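Local structure of PmbA-related protein (Thermotoga maritima, 1VL4) at residues M150-M155 against F183-A188. The protein is of uncertain function, possibly a metallopeptidase of the PmbA/TldD family and putatively a modulator of DNA gyrase. Numbering follows the deposited sequence.
Sequences MVPTVM and FAMAIA
F183 N bonds to M155 O at 2.8 Å and M155 N returns a bond to F183 O, so M155 and F183 form a hydrogen-bonded antiparallel pair. M185 N then bonds to T153 O, and I187 N gives M150 O a nearly straight bond (N-H...O 176°); the bond back from M150 N to I187 O is weak. Between these pairs the register slips by one residue, a beta bulge at V151 and P152. M185 O gets no N-H from P152; proline suits the place because its turned backbone (phi -69°, psi -28°) fits the bulge and its ring goes to the side chains of I187 and M185. There P152 CG presses on I187 CD1 at 3.4 Å, tighter than usual for two carbons, and also meets SD and CE of M185. An alanine in place of P152 would probably open a gap beside I187 CD1 and leave the end of M185 freer to turn. The bulge sits near the open end of the hairpin of strands 148-167 and 172-188, two inner strands of a six-stranded antiparallel sheet, within the central domain of the PmbA/TldD family. M150 lies side by side with I187, its CG 4.0 Å from I187 CD1. On the same face T153 turns its methyl to the ring edge of F183: CG2, anti to the backbone N, lies in the ring plane, 3.9 Å from CE2, an apolar use of a residue that also carries a hydroxyl. The other face takes small and branched residues, V154 CG2 meeting A184 CB at 4.0 Å. Helix 128-143 packs on V151 and V154 there, while helix 210-223 covers A184, whose side chain is a single methyl, consistent with close packing by the helix, where I213 and A217 touch it.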
ATOM      1  N   MET A 150      14.553  21.137 -12.651  1.00 16.74           N
ATOM      2  CA  MET A 150      14.908  20.360 -11.498  1.00 18.82           C
ATOM      3  C   MET A 150      14.884  18.872 -11.768  1.00 13.85           C
ATOM      4  O   MET A 150      14.464  18.387 -12.844  1.00  9.89           O
ATOM      5  CB  MET A 150      13.987  20.688 -10.340  1.00 19.28           C
ATOM      6  CG  MET A 150      12.632  20.071 -10.403  1.00 20.76           C
ATOM      7  SD  MET A 150      11.704  20.588  -8.940  1.00 37.25           S
ATOM      8  CE  MET A 150      10.718  21.895  -9.662  1.00 36.93           C
ATOM      9  N   VAL A 151      15.331  18.138 -10.751  1.00 12.65           N
ATOM     10  CA  VAL A 151      15.408  16.687 -10.812  1.00 10.91           C
ATOM     11  C   VAL A 151      14.765  16.150  -9.533  1.00 15.92           C
ATOM     12  O   VAL A 151      15.431  15.948  -8.517  1.00 18.92           O
ATOM     13  CB  VAL A 151      16.868  16.225 -11.017  1.00  8.67           C
ATOM     14  CG1 VAL A 151      16.910  14.734 -11.222  1.00 13.04           C
ATOM     15  CG2 VAL A 151      17.492  16.944 -12.209  1.00 11.56           C
ATOM     16  N   PRO A 152      13.444  15.965  -9.563  1.00 17.31           N
ATOM     17  CA  PRO A 152      12.771  15.805  -8.278  1.00 16.56           C
ATOM     18  C   PRO A 152      13.136  14.497  -7.590  1.00 13.97           C
ATOM     19  O   PRO A 152      13.079  14.404  -6.370  1.00  9.18           O
ATOM     20  CB  PRO A 152      11.289  15.794  -8.667  1.00 16.48           C
ATOM     21  CG  PRO A 152      11.252  16.342 -10.091  1.00 21.17           C
ATOM     22  CD  PRO A 152      12.504  15.923 -10.697  1.00 15.53           C
ATOM     23  N   THR A 153      13.484  13.488  -8.383  1.00 13.85           N
ATOM     24  CA  THR A 153      13.791  12.202  -7.866  1.00 14.62           C
ATOM     25  C   THR A 153      14.915  11.516  -8.622  1.00 13.13           C
ATOM     26  O   THR A 153      14.963  11.514  -9.827  1.00 13.51           O
ATOM     27  CB  THR A 153      12.523  11.303  -7.834  1.00 15.86           C
ATOM     28  OG1 THR A 153      11.573  11.851  -6.935  1.00 20.86           O
ATOM     29  CG2 THR A 153      12.832   9.904  -7.346  1.00 20.04           C
ATOM     30  N   VAL A 154      15.828  10.928  -7.844  1.00 12.53           N
ATOM     31  CA  VAL A 154      16.688   9.835  -8.309  1.00  9.05           C
ATOM     32  C   VAL A 154      16.579   8.747  -7.255  1.00  9.57           C
ATOM     33  O   VAL A 154      16.678   9.003  -6.037  1.00  8.59           O
ATOM     34  CB  VAL A 154      18.156  10.264  -8.484  1.00  7.75           C
ATOM     35  CG1 VAL A 154      19.051   9.076  -8.722  1.00 10.85           C
ATOM     36  CG2 VAL A 154      18.306  11.270  -9.598  1.00 12.09           C
ATOM     37  N   MET A 155      16.336   7.547  -7.710  1.00 13.40           N
ATOM     38  CA  MET A 155      16.258   6.425  -6.813  1.00 17.23           C
ATOM     39  C   MET A 155      17.136   5.233  -7.228  1.00  9.79           C
ATOM     40  O   MET A 155      17.108   4.760  -8.354  1.00 10.60           O
ATOM     41  CB  MET A 155      14.811   6.012  -6.646  1.00 13.34           C
ATOM     42  CG  MET A 155      14.537   5.144  -5.416  1.00 32.35           C
ATOM     43  SD  MET A 155      12.923   4.365  -5.568  1.00 42.06           S
ATOM     44  CE  MET A 155      12.010   5.929  -5.915  1.00 32.18           C
ATOM     45  N   PHE A 183      16.816   4.875 -11.144  1.00  9.08           N
ATOM     46  CA  PHE A 183      15.706   5.621 -11.731  1.00 10.92           C
ATOM     47  C   PHE A 183      16.023   7.096 -11.559  1.00 11.75           C
ATOM     48  O   PHE A 183      16.596   7.534 -10.560  1.00 11.73           O
ATOM     49  CB  PHE A 183      14.359   5.273 -11.042  1.00 14.45           C
ATOM     50  CG  PHE A 183      13.191   6.270 -11.329  1.00 11.16           C
ATOM     51  CD1 PHE A 183      12.348   6.073 -12.434  1.00 16.16           C
ATOM     52  CD2 PHE A 183      12.942   7.344 -10.501  1.00 14.62           C
ATOM     53  CE1 PHE A 183      11.322   6.910 -12.700  1.00 18.47           C
ATOM     54  CE2 PHE A 183      11.911   8.210 -10.776  1.00 14.66           C
ATOM     55  CZ  PHE A 183      11.078   7.978 -11.879  1.00 17.50           C
ATOM     56  N   ALA A 184      15.635   7.883 -12.550  1.00 12.76           N
ATOM     57  CA  ALA A 184      15.726   9.325 -12.458  1.00 12.08           C
ATOM     58  C   ALA A 184      14.521   9.980 -13.119  1.00 13.15           C
ATOM     59  O   ALA A 184      13.998   9.466 -14.129  1.00  8.88           O
ATOM     60  CB  ALA A 184      16.997   9.810 -13.109  1.00 14.20           C
ATOM     61  N   MET A 185      14.088  11.097 -12.545  1.00 14.63           N
ATOM     62  CA  MET A 185      12.991  11.900 -13.117  1.00 18.31           C
ATOM     63  C   MET A 185      13.417  13.363 -13.170  1.00 13.37           C
ATOM     64  O   MET A 185      13.894  13.921 -12.162  1.00 13.10           O
ATOM     65  CB  MET A 185      11.682  11.742 -12.305  1.00 14.65           C
ATOM     66  CG  MET A 185      10.456  12.355 -13.027  1.00 23.52           C
ATOM     67  SD  MET A 185       9.413  13.274 -11.895  1.00 37.65           S
ATOM     68  CE  MET A 185       8.881  14.685 -12.857  1.00 38.24           C
ATOM     69  N   ALA A 186      13.230  13.979 -14.339  1.00 11.66           N
ATOM     70  CA  ALA A 186      13.584  15.360 -14.542  1.00 10.60           C
ATOM     71  C   ALA A 186      12.366  16.207 -14.943  1.00 11.66           C
ATOM     72  O   ALA A 186      11.390  15.701 -15.469  1.00 10.17           O
ATOM     73  CB  ALA A 186      14.694  15.466 -15.547  1.00 12.31           C
ATOM     74  N   ILE A 187      12.406  17.485 -14.601  1.00 10.90           N
ATOM     75  CA  ILE A 187      11.384  18.482 -15.044  1.00 11.53           C
ATOM     76  C   ILE A 187      12.020  19.563 -15.912  1.00 10.26           C
ATOM     77  O   ILE A 187      12.979  20.217 -15.481  1.00 14.08           O
ATOM     78  CB  ILE A 187      10.669  19.135 -13.843  1.00  8.48           C
ATOM     79  CG1 ILE A 187       9.942  18.042 -13.037  1.00 16.85           C
ATOM     80  CG2 ILE A 187       9.691  20.250 -14.310  1.00 13.95           C
ATOM     81  CD1 ILE A 187       9.243  18.511 -11.817  1.00 13.61           C
ATOM     82  N   ALA A 188      11.456  19.757 -17.131  1.00 12.90           N
ATOM     83  CA  ALA A 188      11.921  20.748 -18.106  1.00 12.45           C
ATOM     84  C   ALA A 188      11.026  22.011 -18.092  1.00 12.09           C
ATOM     85  O   ALA A 188       9.829  21.956 -17.807  1.00 11.86           O
ATOM     86  CB  ALA A 188      11.944  20.136 -19.497  1.00 15.05           C
TER